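Local coordinates for protein beta-N-acetylhexosaminidase (Mycobacterium smegmatis, PDB 4YYF) that probably hydrolyses terminal non-reducing N-acetyl-D-hexosamine residues from N-acetyl-beta-D-hexosaminides, as a member of glycoside hydrolase family 3, at residues V201-P206 / A246-H251. The protein carries 1 engineered substitution. Numbering follows the deposited sequence.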
loop_
_atom_site.group_PDB
_atom_site.type_symbol
_atom_site.label_atom_id
_atom_site.label_comp_id
_atom_site.label_asym_id
_atom_site.label_seq_id
_atom_site.Cartn_x
_atom_site.Cartn_y
_atom_site.Cartn_z
ATOM N N VAL A 201 2.323 6.098 -1.793
ATOM C CA VAL A 201 1.375 5.542 -0.822
ATOM C C VAL A 201 1.834 5.902 0.594
ATOM O O VAL A 201 2.865 5.423 1.048
ATOM C CB VAL A 201 1.256 4.006 -0.944
ATOM C CG1 VAL A 201 0.106 3.486 -0.040
ATOM C CG2 VAL A 201 1.006 3.578 -2.411
ATOM N N LEU A 202 1.069 6.751 1.275
ATOM C CA LEU A 202 1.372 7.152 2.651
ATOM C C LEU A 202 1.089 5.995 3.617
ATOM O O LEU A 202 0.013 5.406 3.571
ATOM C CB LEU A 202 0.495 8.343 3.037
ATOM C CG LEU A 202 0.439 9.514 2.051
ATOM C CD1 LEU A 202 -0.597 10.538 2.509
ATOM C CD2 LEU A 202 1.810 10.178 1.928
ATOM N N LYS A 203 2.031 5.672 4.503
ATOM C CA LYS A 203 1.855 4.514 5.399
ATOM C C LYS A 203 2.513 4.798 6.761
ATOM O O LYS A 203 3.405 5.649 6.823
ATOM C CB LYS A 203 2.430 3.246 4.739
ATOM C CG LYS A 203 3.953 3.224 4.626
ATOM C CD LYS A 203 4.417 2.115 3.651
ATOM C CE LYS A 203 5.933 1.908 3.717
ATOM N NZ LYS A 203 6.390 0.852 2.746
ATOM N N HIS A 204 2.109 4.134 7.855
ATOM C CA HIS A 204 1.067 3.104 7.916
ATOM C C HIS A 204 -0.109 3.621 8.768
ATOM O O HIS A 204 -0.016 3.672 9.994
ATOM C CB HIS A 204 1.626 1.810 8.553
ATOM C CG HIS A 204 2.851 1.261 7.881
ATOM N ND1 HIS A 204 4.131 1.739 8.141
ATOM C CD2 HIS A 204 3.018 0.261 6.983
ATOM C CE1 HIS A 204 5.004 1.076 7.418
ATOM N NE2 HIS A 204 4.357 0.163 6.699
ATOM N N PHE A 205 -1.209 3.999 8.122
ATOM C CA PHE A 205 -2.356 4.641 8.786
ATOM C C PHE A 205 -3.051 3.716 9.800
ATOM O O PHE A 205 -3.245 2.527 9.531
ATOM C CB PHE A 205 -3.353 5.076 7.701
ATOM C CG PHE A 205 -4.526 5.874 8.201
ATOM C CD1 PHE A 205 -5.695 5.239 8.621
ATOM C CD2 PHE A 205 -4.490 7.267 8.191
ATOM C CE1 PHE A 205 -6.795 5.980 9.058
ATOM C CE2 PHE A 205 -5.592 8.007 8.622
ATOM C CZ PHE A 205 -6.747 7.357 9.054
ATOM N N PRO A 206 -3.459 4.257 10.970
ATOM C CA PRO A 206 -3.321 5.641 11.449
ATOM C C PRO A 206 -2.030 5.920 12.223
ATOM O O PRO A 206 -1.969 6.899 12.975
ATOM C CB PRO A 206 -4.503 5.782 12.400
ATOM C CG PRO A 206 -4.627 4.395 13.007
ATOM C CD PRO A 206 -4.361 3.473 11.832
ATOM N N ALA A 246 -2.204 7.568 -2.485
ATOM C CA ALA A 246 -2.937 6.466 -1.879
ATOM C C ALA A 246 -2.532 6.394 -0.420
ATOM O O ALA A 246 -1.586 7.046 -0.006
ATOM C CB ALA A 246 -2.643 5.139 -2.583
ATOM N N VAL A 247 -3.263 5.609 0.363
ATOM C CA VAL A 247 -2.932 5.409 1.767
ATOM C C VAL A 247 -2.859 3.905 2.006
ATOM O O VAL A 247 -3.644 3.153 1.429
ATOM C CB VAL A 247 -4.002 6.040 2.684
ATOM C CG1 VAL A 247 -3.798 5.623 4.174
ATOM C CG2 VAL A 247 -4.006 7.580 2.552
HETATM N N MSE A 248 -1.901 3.468 2.825
HETATM C CA MSE A 248 -1.863 2.082 3.291
HETATM C C MSE A 248 -2.186 2.016 4.784
HETATM O O MSE A 248 -1.578 2.721 5.591
HETATM C CB MSE A 248 -0.482 1.465 3.062
HETATM C CG MSE A 248 -0.329 0.039 3.639
HETATM SE SE MSE A 248 1.444 -0.711 3.234
HETATM C CE MSE A 248 1.120 -1.159 1.401
ATOM N N VAL A 249 -3.130 1.153 5.149
ATOM C CA VAL A 249 -3.518 0.975 6.549
ATOM C C VAL A 249 -2.722 -0.178 7.161
ATOM O O VAL A 249 -2.612 -1.242 6.556
ATOM C CB VAL A 249 -5.027 0.684 6.670
ATOM C CG1 VAL A 249 -5.401 0.413 8.120
ATOM C CG2 VAL A 249 -5.836 1.857 6.147
ATOM N N GLY A 250 -2.157 0.028 8.351
ATOM C CA GLY A 250 -1.350 -1.004 8.984
ATOM C C GLY A 250 -2.180 -1.924 9.871
ATOM O O GLY A 250 -3.399 -1.775 9.954
ATOM N N HIS A 251 -1.523 -2.867 10.544
ATOM C CA HIS A 251 -2.227 -3.902 11.296
ATOM C C HIS A 251 -2.294 -3.619 12.799
ATOM O O HIS A 251 -2.711 -4.488 13.577
ATOM C CB HIS A 251 -1.563 -5.284 11.087
ATOM C CG HIS A 251 -1.435 -5.695 9.646
ATOM N ND1 HIS A 251 -2.421 -5.473 8.712
ATOM C CD2 HIS A 251 -0.425 -6.321 8.994
ATOM C CE1 HIS A 251 -2.025 -5.945 7.538
ATOM N NE2 HIS A 251 -0.821 -6.466 7.684
#
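Met-248 takes up the middle of the contact, where Val-201, Lys-203 and His-204 meet it one after another. Its CB lies 3.7 Å from Val-201 CG1 and 3.8 Å from Lys-203 CB. Farther out, its selenium (the residue is selenomethionine) stands 4.2 Å from His-204 CD2, an oblique approach to the imidazole. The cis peptide between Lys-203 and His-204, with Lys-203 CG between its backbone N and carbonyl carbon (chi1 70°), lets that CG lie over the centre of one imidazole face. Beneath run two neighbouring parallel strands of the TIM-barrel-type domain of family 3. Met-248 N donates an almost straight hydrogen bond to Leu-202 O (2.8 Å, 174° at the hydrogen), and Met-248 O accepts Phe-205 N. A beta bulge shifts the register by one, yet Gly-250 N still reaches Phe-205 O at 3.0 Å. Across the bulge, Phe-205 CB rests 3.6 Å from Val-247 CG1, while Val-269 and Leu-273 of helix 267-275 touch the Phe-205 side chain. Lys-203 NZ is held by a salt bridge to Glu-106 and a hydrogen bond to Phe-155 O, His-204 ND1 by a hydrogen bond to Asp-160 OD2. An acetate, probably from the crystallisation liquor, lies about 3 Å from the His-204 side chain (nearest atoms), consistent with a pocket there.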